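Local atomic coordinates of protein XoxI (Bacillus cereus ATCC 14579, PDB entry 3CNW), a protein that is of unknown function but belongs to the polyketide cyclase and lipid transport family, whose helix-grip fold probably encloses a pocket for a small hydrophobic ligand. Residues M10-S15 with S101-S106; D31-I36 with H124-D129; D56-R61 with A79-T84; E69-Y74 with L87-V92. All coordinates share one frame; numbering follows the deposited sequence.

Contact 1 (M10-S15 with S101-S106); sequences MEIFGS and SLVEWS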
loop_
_atom_site.group_PDB
_atom_site.type_symbol
_atom_site.label_atom_id
_atom_site.label_comp_id
_atom_site.label_asym_id
_atom_site.label_seq_id
_atom_site.Cartn_x
_atom_site.Cartn_y
_atom_site.Cartn_z
HETATM N N MSE A 10 8.853 17.228 -12.060
HETATM C CA MSE A 10 9.875 17.964 -11.342
HETATM C C MSE A 10 11.065 17.039 -11.175
HETATM O O MSE A 10 10.908 15.889 -10.761
HETATM C CB MSE A 10 9.344 18.374 -9.960
HETATM C CG MSE A 10 10.221 19.336 -9.169
HETATM SE SE MSE A 10 10.081 21.150 -9.825
HETATM C CE MSE A 10 8.210 21.478 -9.414
ATOM N N GLU A 11 12.247 17.540 -11.514
ATOM C CA GLU A 11 13.460 16.757 -11.369
ATOM C C GLU A 11 14.005 17.047 -9.984
ATOM O O GLU A 11 14.018 18.192 -9.545
ATOM C CB GLU A 11 14.483 17.137 -12.437
ATOM C CG GLU A 11 14.106 16.657 -13.825
ATOM C CD GLU A 11 15.122 17.048 -14.890
ATOM O OE1 GLU A 11 16.322 16.715 -14.726
ATOM O OE2 GLU A 11 14.722 17.681 -15.895
ATOM N N ILE A 12 14.423 16.000 -9.284
ATOM C CA ILE A 12 14.943 16.158 -7.933
ATOM C C ILE A 12 16.348 15.595 -7.880
ATOM O O ILE A 12 16.645 14.616 -8.557
ATOM C CB ILE A 12 14.057 15.403 -6.888
ATOM C CG1 ILE A 12 12.691 16.087 -6.750
ATOM C CG2 ILE A 12 14.739 15.389 -5.515
ATOM C CD1 ILE A 12 11.839 16.026 -7.957
ATOM N N PHE A 13 17.212 16.223 -7.089
ATOM C CA PHE A 13 18.579 15.740 -6.936
ATOM C C PHE A 13 18.575 14.647 -5.880
ATOM O O PHE A 13 18.875 14.884 -4.705
ATOM C CB PHE A 13 19.532 16.864 -6.510
ATOM C CG PHE A 13 19.789 17.880 -7.591
ATOM C CD1 PHE A 13 20.480 17.525 -8.756
ATOM C CD2 PHE A 13 19.349 19.200 -7.446
ATOM C CE1 PHE A 13 20.717 18.470 -9.771
ATOM C CE2 PHE A 13 19.581 20.154 -8.454
ATOM C CZ PHE A 13 20.272 19.789 -9.615
ATOM N N GLY A 14 18.213 13.447 -6.323
ATOM C CA GLY A 14 18.170 12.286 -5.457
ATOM C C GLY A 14 17.844 11.078 -6.316
ATOM O O GLY A 14 16.981 11.171 -7.187
ATOM N N SER A 15 18.531 9.957 -6.092
ATOM C CA SER A 15 18.274 8.748 -6.873
ATOM C C SER A 15 16.793 8.430 -6.796
ATOM O O SER A 15 16.122 8.825 -5.850
ATOM C CB SER A 15 19.064 7.552 -6.329
ATOM O OG SER A 15 18.526 7.099 -5.095
ATOM N N SER A 101 16.210 12.282 -10.274
ATOM C CA SER A 101 15.015 11.593 -10.687
ATOM C C SER A 101 13.925 12.539 -11.106
ATOM O O SER A 101 13.959 13.738 -10.801
ATOM C CB SER A 101 14.531 10.683 -9.555
ATOM O OG SER A 101 14.488 11.374 -8.329
ATOM N N LEU A 102 12.955 11.987 -11.820
ATOM C CA LEU A 102 11.831 12.768 -12.303
ATOM C C LEU A 102 10.559 12.312 -11.618
ATOM O O LEU A 102 10.106 11.194 -11.830
ATOM C CB LEU A 102 11.700 12.591 -13.812
ATOM C CG LEU A 102 10.524 13.302 -14.464
ATOM C CD1 LEU A 102 10.681 14.799 -14.301
ATOM C CD2 LEU A 102 10.463 12.925 -15.927
ATOM N N VAL A 103 9.985 13.172 -10.791
ATOM C CA VAL A 103 8.754 12.810 -10.114
ATOM C C VAL A 103 7.553 13.354 -10.881
ATOM O O VAL A 103 7.575 14.489 -11.347
ATOM C CB VAL A 103 8.732 13.353 -8.667
ATOM C CG1 VAL A 103 7.409 13.005 -8.004
ATOM C CG2 VAL A 103 9.899 12.763 -7.875
ATOM N N GLU A 104 6.509 12.543 -11.023
ATOM C CA GLU A 104 5.311 12.977 -11.744
ATOM C C GLU A 104 4.043 12.780 -10.934
ATOM O O GLU A 104 3.778 11.688 -10.432
ATOM C CB GLU A 104 5.167 12.234 -13.082
ATOM C CG GLU A 104 6.292 12.508 -14.077
ATOM C CD GLU A 104 5.971 12.067 -15.510
ATOM O OE1 GLU A 104 5.018 11.270 -15.701
ATOM O OE2 GLU A 104 6.687 12.516 -16.445
ATOM N N TRP A 105 3.259 13.845 -10.816
ATOM C CA TRP A 105 2.017 13.788 -10.080
ATOM C C TRP A 105 0.919 14.144 -11.073
ATOM O O TRP A 105 0.837 15.286 -11.530
ATOM C CB TRP A 105 2.039 14.797 -8.930
ATOM C CG TRP A 105 1.058 14.502 -7.836
ATOM C CD1 TRP A 105 -0.041 13.689 -7.906
ATOM C CD2 TRP A 105 1.076 15.038 -6.510
ATOM N NE1 TRP A 105 -0.709 13.690 -6.703
ATOM C CE2 TRP A 105 -0.049 14.512 -5.828
ATOM C CE3 TRP A 105 1.926 15.923 -5.829
ATOM C CZ2 TRP A 105 -0.337 14.829 -4.495
ATOM C CZ3 TRP A 105 1.636 16.241 -4.499
ATOM C CH2 TRP A 105 0.514 15.698 -3.853
ATOM N N SER A 106 0.078 13.167 -11.410
ATOM C CA SER A 106 -0.997 13.390 -12.364
ATOM C C SER A 106 -2.376 13.260 -11.732
ATOM O O SER A 106 -2.537 12.637 -10.678
ATOM C CB SER A 106 -0.857 12.420 -13.529
ATOM O OG SER A 106 -0.775 11.090 -13.055
#
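Met-10 to Ile-12 pair with Ser-101 to Val-103 as antiparallel strands of the Bet v 1-like helix-grip fold. Strand 4-12 is an outermost strand of the sheet within the chain, and strand 101-111 is its neighbour. Backbone bonds set the register. Val-103 N gives a hydrogen bond to Met-10 O (2.9 Å), and the return bond from Met-10 N to Val-103 O is weak. Ile-12 and Ser-101 form a second hydrogen-bonded pair, with Ile-12 N to Ser-101 O at 2.8 Å and Ser-101 N to Ile-12 O at 2.9 Å. Between them lies the non-hydrogen-bonded pair Glu-11 and Leu-102. There Glu-11 CA sends a C-H towards Ser-101 O (3.1 Å).

Apolar contacts differ on the two faces. Ile-12 CD1 touches Val-103 CG2 at 3.8 Å, on the face where Val-19 of helix 16-23 covers both residues. On the other face the methylene CG of Glu-11 meets Leu-102 CD1 at 3.9 Å. The selenium-bearing end of selenomethionine Met-10 leads away from strand 101-111, to Lys-132 and Gln-135 of helix 116-139.

One polar side chain joins the strand to the loop before helix 16-23, where Ser-15 is the N-cap. Ser-101 OG stands between its own backbone N and carbonyl carbon (chi1 49°). From there it donates to Gly-14 O at 2.7 Å, tilted 20° from the carbonyl plane.

Contact 2 (D31-I36 with H124-D129); sequences DWLPYI and HGIYSD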
loop_
_atom_site.group_PDB
_atom_site.type_symbol
_atom_site.label_atom_id
_atom_site.label_comp_id
_atom_site.label_asym_id
_atom_site.label_seq_id
_atom_site.Cartn_x
_atom_site.Cartn_y
_atom_site.Cartn_z
ATOM N N ASP A 31 5.524 14.730 5.477
ATOM C CA ASP A 31 6.990 14.750 5.485
ATOM C C ASP A 31 7.529 15.576 4.321
ATOM O O ASP A 31 8.716 15.884 4.293
ATOM C CB ASP A 31 7.606 13.350 5.350
ATOM C CG ASP A 31 7.339 12.458 6.541
ATOM O OD1 ASP A 31 7.449 12.932 7.698
ATOM O OD2 ASP A 31 7.043 11.257 6.308
ATOM N N TRP A 32 6.683 15.930 3.356
ATOM C CA TRP A 32 7.184 16.676 2.205
ATOM C C TRP A 32 6.213 17.615 1.483
ATOM O O TRP A 32 6.629 18.433 0.656
ATOM C CB TRP A 32 7.735 15.692 1.187
ATOM C CG TRP A 32 6.687 14.760 0.643
ATOM C CD1 TRP A 32 6.232 13.616 1.221
ATOM C CD2 TRP A 32 5.987 14.893 -0.602
ATOM N NE1 TRP A 32 5.292 13.015 0.409
ATOM C CE2 TRP A 32 5.125 13.774 -0.718
ATOM C CE3 TRP A 32 6.014 15.841 -1.638
ATOM C CZ2 TRP A 32 4.288 13.581 -1.835
ATOM C CZ3 TRP A 32 5.179 15.644 -2.749
ATOM C CH2 TRP A 32 4.334 14.517 -2.832
ATOM N N LEU A 33 4.925 17.490 1.772
ATOM C CA LEU A 33 3.922 18.324 1.126
ATOM C C LEU A 33 3.409 19.377 2.091
ATOM O O LEU A 33 2.617 19.072 2.973
ATOM C CB LEU A 33 2.760 17.452 0.638
ATOM C CG LEU A 33 1.466 18.130 0.185
ATOM C CD1 LEU A 33 1.717 19.096 -0.945
ATOM C CD2 LEU A 33 0.513 17.055 -0.258
ATOM N N PRO A 34 3.838 20.636 1.919
ATOM C CA PRO A 34 3.408 21.721 2.797
ATOM C C PRO A 34 1.896 21.803 2.988
ATOM O O PRO A 34 1.413 22.154 4.060
ATOM C CB PRO A 34 3.972 22.966 2.108
ATOM C CG PRO A 34 5.191 22.463 1.423
ATOM C CD PRO A 34 4.694 21.161 0.834
ATOM N N TYR A 35 1.151 21.469 1.943
ATOM C CA TYR A 35 -0.303 21.531 1.971
ATOM C C TYR A 35 -0.986 20.545 2.925
ATOM O O TYR A 35 -2.148 20.738 3.287
ATOM C CB TYR A 35 -0.835 21.307 0.561
ATOM C CG TYR A 35 -2.315 21.509 0.453
ATOM C CD1 TYR A 35 -2.872 22.782 0.550
ATOM C CD2 TYR A 35 -3.165 20.434 0.238
ATOM C CE1 TYR A 35 -4.248 22.982 0.428
ATOM C CE2 TYR A 35 -4.544 20.620 0.114
ATOM C CZ TYR A 35 -5.077 21.897 0.208
ATOM O OH TYR A 35 -6.443 22.080 0.075
ATOM N N ILE A 36 -0.282 19.484 3.309
ATOM C CA ILE A 36 -0.852 18.479 4.209
ATOM C C ILE A 36 -0.042 18.357 5.487
ATOM O O ILE A 36 0.814 17.485 5.612
ATOM C CB ILE A 36 -0.930 17.087 3.531
ATOM C CG1 ILE A 36 -1.810 17.175 2.285
ATOM C CG2 ILE A 36 -1.536 16.061 4.484
ATOM C CD1 ILE A 36 -3.217 17.742 2.556
ATOM N N HIS A 124 -3.309 21.468 -9.692
ATOM C CA HIS A 124 -1.985 21.708 -10.211
ATOM C C HIS A 124 -1.218 22.488 -9.137
ATOM O O HIS A 124 -0.043 22.235 -8.895
ATOM C CB HIS A 124 -2.039 22.522 -11.492
ATOM C CG HIS A 124 -0.757 22.503 -12.252
ATOM N ND1 HIS A 124 -0.431 21.491 -13.121
ATOM C CD2 HIS A 124 0.308 23.343 -12.226
ATOM C CE1 HIS A 124 0.786 21.703 -13.603
ATOM N NE2 HIS A 124 1.251 22.819 -13.072
ATOM N N GLY A 125 -1.900 23.428 -8.488
ATOM C CA GLY A 125 -1.277 24.208 -7.436
ATOM C C GLY A 125 -0.808 23.334 -6.279
ATOM O O GLY A 125 0.262 23.554 -5.712
ATOM N N ILE A 126 -1.606 22.336 -5.920
ATOM C CA ILE A 126 -1.232 21.455 -4.824
ATOM C C ILE A 126 -0.055 20.581 -5.231
ATOM O O ILE A 126 0.907 20.439 -4.481
ATOM C CB ILE A 126 -2.416 20.576 -4.400
ATOM C CG1 ILE A 126 -3.527 21.476 -3.829
ATOM C CG2 ILE A 126 -1.956 19.537 -3.383
ATOM C CD1 ILE A 126 -4.914 20.871 -3.912
ATOM N N TYR A 127 -0.137 20.007 -6.428
ATOM C CA TYR A 127 0.931 19.169 -6.941
ATOM C C TYR A 127 2.227 19.974 -6.969
ATOM O O TYR A 127 3.242 19.534 -6.421
ATOM C CB TYR A 127 0.596 18.678 -8.346
ATOM C CG TYR A 127 -0.641 17.806 -8.443
ATOM C CD1 TYR A 127 -1.254 17.280 -7.300
ATOM C CD2 TYR A 127 -1.196 17.497 -9.682
ATOM C CE1 TYR A 127 -2.400 16.461 -7.392
ATOM C CE2 TYR A 127 -2.339 16.681 -9.795
ATOM C CZ TYR A 127 -2.938 16.168 -8.649
ATOM O OH TYR A 127 -4.073 15.378 -8.754
ATOM N N SER A 128 2.188 21.157 -7.594
ATOM C CA SER A 128 3.362 22.039 -7.685
ATOM C C SER A 128 3.926 22.378 -6.307
ATOM O O SER A 128 5.141 22.363 -6.104
ATOM C CB SER A 128 3.022 23.355 -8.414
ATOM O OG SER A 128 4.141 24.252 -8.449
ATOM N N ASP A 129 3.043 22.698 -5.372
ATOM C CA ASP A 129 3.443 23.030 -4.010
ATOM C C ASP A 129 4.313 21.914 -3.426
ATOM O O ASP A 129 5.400 22.167 -2.893
ATOM C CB ASP A 129 2.197 23.220 -3.144
ATOM C CG ASP A 129 2.526 23.491 -1.697
ATOM O OD1 ASP A 129 3.098 24.570 -1.405
ATOM O OD2 ASP A 129 2.212 22.623 -0.851
#
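Tyr-35 and Asp-129 both turn the first side-chain carbon beyond CB opposite their own backbone N (chi1 -173° and 177°), which brings the phenol ring over Ile-126 and the carboxylate alongside Pro-34. The contact joins the loop after helix 16-23 to the long C-terminal helix 116-139 of the helix-grip fold. Leu-33 to Ile-36 form a type I beta turn in that loop, closed by Ile-36 N bonding to Leu-33 O.

The apolar part centres on Ile-126. Its CG1 lies over the middle of one face of the Tyr-35 ring, 4.2 Å from the centroid, in a CH-pi contact. Its branch methyl CG2 meets ring carbon CD2 of Tyr-35 at 3.9 Å. The two side chains cross at a slant. Phe-81 also packs on Tyr-35, and the Tyr-35 hydroxyl has a weak hydrogen bond to Asn-52.

One helical turn further on, Asp-129 reaches the loop through OD2. Its side chain runs past Pro-34 in the opposite direction, with OD2 3.3 Å from Pro-34 CD. Leu-33 crosses it at about a right angle and puts CD1 at 3.6 Å from the same oxygen. The polar link across the contact is weak and bent: Tyr-35 N to Asp-129 OD2, 3.2 Å, with an N-H...O angle of 126°.

Contact 3 (D56-R61 with A79-T84); sequences DTIIER and APFPVT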
loop_
_atom_site.group_PDB
_atom_site.type_symbol
_atom_site.label_atom_id
_atom_site.label_comp_id
_atom_site.label_asym_id
_atom_site.label_seq_id
_atom_site.Cartn_x
_atom_site.Cartn_y
_atom_site.Cartn_z
ATOM N N ASP A 56 -9.586 21.578 6.999
ATOM C CA ASP A 56 -10.582 20.743 6.333
ATOM C C ASP A 56 -10.069 19.309 6.359
ATOM O O ASP A 56 -8.863 19.082 6.411
ATOM C CB ASP A 56 -10.791 21.170 4.877
ATOM C CG ASP A 56 -11.816 22.288 4.729
ATOM O OD1 ASP A 56 -12.987 22.095 5.132
ATOM O OD2 ASP A 56 -11.450 23.361 4.197
ATOM N N THR A 57 -10.984 18.346 6.326
ATOM C CA THR A 57 -10.603 16.941 6.346
ATOM C C THR A 57 -10.636 16.388 4.935
ATOM O O THR A 57 -11.558 16.656 4.177
ATOM C CB THR A 57 -11.567 16.085 7.221
ATOM O OG1 THR A 57 -11.447 16.477 8.594
ATOM C CG2 THR A 57 -11.237 14.589 7.099
ATOM N N ILE A 58 -9.625 15.609 4.584
ATOM C CA ILE A 58 -9.564 15.003 3.260
ATOM C C ILE A 58 -9.347 13.503 3.438
ATOM O O ILE A 58 -8.343 13.076 4.013
ATOM C CB ILE A 58 -8.408 15.621 2.427
ATOM C CG1 ILE A 58 -8.680 17.112 2.203
ATOM C CG2 ILE A 58 -8.262 14.890 1.085
ATOM C CD1 ILE A 58 -7.455 17.909 1.844
ATOM N N ILE A 59 -10.297 12.702 2.967
ATOM C CA ILE A 59 -10.175 11.254 3.096
ATOM C C ILE A 59 -9.950 10.605 1.744
ATOM O O ILE A 59 -10.762 10.742 0.840
ATOM C CB ILE A 59 -11.429 10.649 3.755
ATOM C CG1 ILE A 59 -11.643 11.297 5.135
ATOM C CG2 ILE A 59 -11.272 9.150 3.897
ATOM C CD1 ILE A 59 -12.979 10.969 5.783
ATOM N N GLU A 60 -8.839 9.893 1.609
ATOM C CA GLU A 60 -8.524 9.244 0.345
ATOM C C GLU A 60 -8.248 7.756 0.512
ATOM O O GLU A 60 -7.865 7.292 1.583
ATOM C CB GLU A 60 -7.317 9.934 -0.303
ATOM C CG GLU A 60 -7.433 11.447 -0.371
ATOM C CD GLU A 60 -6.202 12.106 -0.975
ATOM O OE1 GLU A 60 -5.072 11.608 -0.739
ATOM O OE2 GLU A 60 -6.367 13.134 -1.672
ATOM N N ARG A 61 -8.434 7.010 -0.564
ATOM C CA ARG A 61 -8.220 5.582 -0.522
ATOM C C ARG A 61 -7.148 5.131 -1.501
ATOM O O ARG A 61 -7.101 5.588 -2.645
ATOM C CB ARG A 61 -9.536 4.855 -0.818
ATOM C CG ARG A 61 -9.369 3.483 -1.445
ATOM C CD ARG A 61 -10.641 2.682 -1.325
ATOM N NE ARG A 61 -10.726 2.046 -0.016
ATOM C CZ ARG A 61 -11.775 2.132 0.790
ATOM N NH1 ARG A 61 -12.839 2.834 0.426
ATOM N NH2 ARG A 61 -11.760 1.508 1.955
ATOM N N ALA A 79 -13.891 14.872 0.441
ATOM C CA ALA A 79 -13.076 16.059 0.659
ATOM C C ALA A 79 -13.933 17.266 0.320
ATOM O O ALA A 79 -15.033 17.122 -0.214
ATOM C CB ALA A 79 -11.840 16.027 -0.228
ATOM N N PRO A 80 -13.450 18.473 0.639
ATOM C CA PRO A 80 -14.226 19.679 0.336
ATOM C C PRO A 80 -13.999 20.158 -1.096
ATOM O O PRO A 80 -14.619 21.115 -1.537
ATOM C CB PRO A 80 -13.704 20.673 1.362
ATOM C CG PRO A 80 -12.241 20.315 1.422
ATOM C CD PRO A 80 -12.288 18.799 1.490
ATOM N N PHE A 81 -13.106 19.487 -1.817
ATOM C CA PHE A 81 -12.791 19.861 -3.195
ATOM C C PHE A 81 -13.993 19.765 -4.106
ATOM O O PHE A 81 -14.817 18.867 -3.958
ATOM C CB PHE A 81 -11.701 18.959 -3.743
ATOM C CG PHE A 81 -10.436 19.019 -2.962
ATOM C CD1 PHE A 81 -9.912 20.251 -2.572
ATOM C CD2 PHE A 81 -9.738 17.859 -2.648
ATOM C CE1 PHE A 81 -8.711 20.330 -1.881
ATOM C CE2 PHE A 81 -8.533 17.921 -1.956
ATOM C CZ PHE A 81 -8.019 19.166 -1.574
ATOM N N PRO A 82 -14.099 20.678 -5.082
ATOM C CA PRO A 82 -15.228 20.663 -6.011
ATOM C C PRO A 82 -15.017 19.746 -7.214
ATOM O O PRO A 82 -14.996 20.199 -8.352
ATOM C CB PRO A 82 -15.344 22.127 -6.412
ATOM C CG PRO A 82 -13.919 22.540 -6.500
ATOM C CD PRO A 82 -13.303 21.909 -5.253
ATOM N N VAL A 83 -14.862 18.455 -6.952
ATOM C CA VAL A 83 -14.671 17.474 -8.011
ATOM C C VAL A 83 -15.254 16.154 -7.560
ATOM O O VAL A 83 -15.615 16.000 -6.398
ATOM C CB VAL A 83 -13.160 17.216 -8.343
ATOM C CG1 VAL A 83 -12.489 18.500 -8.805
ATOM C CG2 VAL A 83 -12.437 16.615 -7.126
ATOM N N THR A 84 -15.334 15.209 -8.493
ATOM C CA THR A 84 -15.830 13.866 -8.223
ATOM C C THR A 84 -15.095 12.941 -9.203
ATOM O O THR A 84 -14.525 13.411 -10.197
ATOM C CB THR A 84 -17.377 13.788 -8.401
ATOM O OG1 THR A 84 -17.860 12.556 -7.862
ATOM C CG2 THR A 84 -17.768 13.885 -9.867
#
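Here the start of strand 57-66, in the antiparallel sheet of the helix-grip fold, packs against the loop between strands 71-76 and 83-94. Ile-58 carries the contact, and it works through three different carbons. Its branch methyl CG2 lies 4.0 Å from Ala-79 CB. CG1 is 4.0 Å from Pro-80 CD, and the Ile-58 side chain crosses the proline ring at about a right angle. The terminal methyl CD1 reaches Phe-81 CZ at 3.7 Å, approaching the ring obliquely.

The torsions of Ile-58 explain this spread. CG1 leaves opposite the carbonyl carbon (chi1 -63°), and chi2 of 160° then carries CD1 on to the Phe-81 ring. Phe-81 does not stop at this strand. Its ring also makes an edge-to-face contact with Phe-123 of helix 116-139 and touches Tyr-35. Through it, the loop connects the sheet with the helix that packs across the fold.

Pro-80 covers the strand start. Its CD sits 3.5 Å from Thr-57 O. At the exposed Pro-80 the contact with the residue before the strand is van der Waals: Asp-56 crosses the proline obliquely and lays both its methylene and its carboxylate carbon on it, CB to Pro-80 CG being 3.8 Å and Asp-56 CG to the same Pro-80 CG 3.9 Å.

Contact 4 (E69-Y74 with L87-V92); sequences ERYYTY and LSTIQV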
loop_
_atom_site.group_PDB
_atom_site.type_symbol
_atom_site.label_atom_id
_atom_site.label_comp_id
_atom_site.label_asym_id
_atom_site.label_seq_id
_atom_site.Cartn_x
_atom_site.Cartn_y
_atom_site.Cartn_z
ATOM N N GLU A 69 8.281 -0.361 -8.880
ATOM C CA GLU A 69 8.072 0.603 -9.960
ATOM C C GLU A 69 7.816 2.009 -9.432
ATOM O O GLU A 69 7.452 2.912 -10.177
ATOM C CB GLU A 69 6.910 0.155 -10.852
ATOM C CG GLU A 69 7.053 -1.275 -11.351
ATOM C CD GLU A 69 5.994 -1.657 -12.371
ATOM O OE1 GLU A 69 4.790 -1.466 -12.101
ATOM O OE2 GLU A 69 6.372 -2.163 -13.452
ATOM N N ARG A 70 7.985 2.175 -8.130
ATOM C CA ARG A 70 7.836 3.466 -7.478
ATOM C C ARG A 70 6.638 4.332 -7.885
ATOM O O ARG A 70 6.803 5.406 -8.465
ATOM C CB ARG A 70 9.132 4.269 -7.659
ATOM C CG ARG A 70 10.405 3.477 -7.302
ATOM C CD ARG A 70 11.651 4.306 -7.575
ATOM N NE ARG A 70 11.753 4.637 -8.992
ATOM C CZ ARG A 70 12.503 3.976 -9.865
ATOM N NH1 ARG A 70 13.241 2.941 -9.470
ATOM N NH2 ARG A 70 12.500 4.341 -11.140
ATOM N N TYR A 71 5.435 3.872 -7.565
ATOM C CA TYR A 71 4.232 4.645 -7.835
ATOM C C TYR A 71 3.056 4.133 -7.013
ATOM O O TYR A 71 3.058 3.004 -6.515
ATOM C CB TYR A 71 3.878 4.604 -9.319
ATOM C CG TYR A 71 3.141 3.359 -9.771
ATOM C CD1 TYR A 71 1.751 3.274 -9.664
ATOM C CD2 TYR A 71 3.825 2.287 -10.348
ATOM C CE1 TYR A 71 1.051 2.157 -10.128
ATOM C CE2 TYR A 71 3.132 1.160 -10.818
ATOM C CZ TYR A 71 1.745 1.108 -10.703
ATOM O OH TYR A 71 1.056 0.011 -11.157
ATOM N N TYR A 72 2.069 4.991 -6.828
ATOM C CA TYR A 72 0.860 4.604 -6.133
ATOM C C TYR A 72 -0.259 5.495 -6.654
ATOM O O TYR A 72 -0.032 6.655 -7.032
ATOM C CB TYR A 72 1.031 4.662 -4.600
ATOM C CG TYR A 72 0.983 6.007 -3.919
ATOM C CD1 TYR A 72 -0.227 6.655 -3.691
ATOM C CD2 TYR A 72 2.149 6.604 -3.439
ATOM C CE1 TYR A 72 -0.283 7.861 -2.997
ATOM C CE2 TYR A 72 2.105 7.814 -2.746
ATOM C CZ TYR A 72 0.889 8.434 -2.529
ATOM O OH TYR A 72 0.842 9.625 -1.847
ATOM N N THR A 73 -1.451 4.913 -6.733
ATOM C CA THR A 73 -2.637 5.586 -7.237
ATOM C C THR A 73 -3.675 5.595 -6.123
ATOM O O THR A 73 -3.856 4.591 -5.434
ATOM C CB THR A 73 -3.212 4.820 -8.473
ATOM O OG1 THR A 73 -2.305 4.932 -9.579
ATOM C CG2 THR A 73 -4.566 5.363 -8.872
ATOM N N TYR A 74 -4.363 6.720 -5.965
ATOM C CA TYR A 74 -5.371 6.860 -4.931
ATOM C C TYR A 74 -6.555 7.684 -5.413
ATOM O O TYR A 74 -6.450 8.476 -6.356
ATOM C CB TYR A 74 -4.760 7.519 -3.695
ATOM C CG TYR A 74 -4.375 8.959 -3.920
ATOM C CD1 TYR A 74 -5.242 9.996 -3.574
ATOM C CD2 TYR A 74 -3.163 9.288 -4.510
ATOM C CE1 TYR A 74 -4.905 11.335 -3.816
ATOM C CE2 TYR A 74 -2.817 10.623 -4.758
ATOM C CZ TYR A 74 -3.693 11.636 -4.411
ATOM O OH TYR A 74 -3.363 12.947 -4.676
ATOM N N LEU A 87 -8.987 10.816 -9.381
ATOM C CA LEU A 87 -7.984 9.753 -9.437
ATOM C C LEU A 87 -6.629 10.453 -9.549
ATOM O O LEU A 87 -6.501 11.408 -10.308
ATOM C CB LEU A 87 -8.214 8.865 -10.662
ATOM C CG LEU A 87 -8.409 7.370 -10.392
ATOM C CD1 LEU A 87 -8.076 6.593 -11.663
ATOM C CD2 LEU A 87 -7.515 6.905 -9.264
ATOM N N SER A 88 -5.636 10.000 -8.791
ATOM C CA SER A 88 -4.313 10.618 -8.830
ATOM C C SER A 88 -3.211 9.595 -8.594
ATOM O O SER A 88 -3.342 8.697 -7.758
ATOM C CB SER A 88 -4.198 11.725 -7.783
ATOM O OG SER A 88 -2.948 12.374 -7.895
ATOM N N THR A 89 -2.117 9.742 -9.329
ATOM C CA THR A 89 -1.011 8.821 -9.215
ATOM C C THR A 89 0.304 9.571 -9.142
ATOM O O THR A 89 0.502 10.554 -9.847
ATOM C CB THR A 89 -0.997 7.855 -10.414
ATOM O OG1 THR A 89 0.279 7.206 -10.505
ATOM C CG2 THR A 89 -1.268 8.607 -11.685
ATOM N N ILE A 90 1.195 9.129 -8.265
ATOM C CA ILE A 90 2.491 9.776 -8.162
ATOM C C ILE A 90 3.531 8.716 -8.460
ATOM O O ILE A 90 3.481 7.621 -7.924
ATOM C CB ILE A 90 2.719 10.407 -6.767
ATOM C CG1 ILE A 90 4.016 11.211 -6.774
ATOM C CG2 ILE A 90 2.802 9.343 -5.712
ATOM C CD1 ILE A 90 4.219 12.078 -5.534
ATOM N N GLN A 91 4.467 9.042 -9.343
ATOM C CA GLN A 91 5.496 8.093 -9.728
ATOM C C GLN A 91 6.866 8.747 -9.788
ATOM O O GLN A 91 6.999 9.914 -10.177
ATOM C CB GLN A 91 5.146 7.488 -11.087
ATOM C CG GLN A 91 6.169 6.503 -11.616
ATOM C CD GLN A 91 5.908 6.130 -13.056
ATOM O OE1 GLN A 91 5.372 6.927 -13.823
ATOM N NE2 GLN A 91 6.304 4.926 -13.439
ATOM N N VAL A 92 7.880 7.984 -9.394
ATOM C CA VAL A 92 9.253 8.462 -9.401
ATOM C C VAL A 92 10.011 7.773 -10.532
ATOM O O VAL A 92 10.400 6.613 -10.422
ATOM C CB VAL A 92 9.955 8.162 -8.053
ATOM C CG1 VAL A 92 11.371 8.739 -8.053
ATOM C CG2 VAL A 92 9.132 8.734 -6.902
#
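Tyr-71 to Tyr-74 run antiparallel to Leu-87 to Val-92, their axes 4.7 Å apart at 168°, with hydrogen-bonded pairs at Tyr-72/Ile-90 and Tyr-74/Ser-88. Bonds such as Tyr-74 N to Ser-88 O (2.9 Å) set this register, and Val-92 N continues it to Arg-70 O.

Just before the strand, Arg-70 bends at chi3 (-62°) and turns its guanidinium side-on to Val-92 O. NE (2.8 Å) and NH2 (3.2 Å) both donate to that oxygen, which lies in the guanidinium plane. Two bonds to one atom should restrict rotation of the group.

The segments belong to the beta hairpin 71-76/83-94 in the middle of the helix-grip sheet. Arg-70 and Tyr-71 also form a G1 beta bulge opposite Asn-66. Tyr-72 and Ile-90 lie side by side, pointing the same way. Ile-90 CG2 sits over one ring face, offset towards the rim and 3.4 Å from CE2 of Tyr-72. The Tyr-72 hydroxyl bonds to Arg-48. Next along this face, Tyr-74 CZ packs on Ser-88 CB (3.4 Å), while Ser-88 OG bonds to Ser-106 O.

On the other face Thr-73 CG2 meets Leu-87 CD2, and Thr-73 OG1 lies 3.3 Å from Thr-89 CB.

In the fold
Contacts 1 and 4 pair strands of one antiparallel sheet, and contact 3 packs a loop on the start of its strand 57-66. Contact 2 ties helix 116-139 to the loop after helix 16-23. Contact 4 is mid-sheet, its centre about 12 Å from that of contact 1 and 18 Å from that of contact 3. Contacts 1 and 3 are on opposite sides of the chain's centre, their centres about 25 Å apart. Along the chain, contacts 3 and 4 fall between the halves of both contact 1 and contact 2. Trp-105 stacks on Tyr-127 and touches Trp-32, linking contacts 1 and 2. Tyr-35 meets Phe-81 between contacts 2 and 3. Sheet and helix thus face each other, consistent with the ligand-pocket architecture of this family.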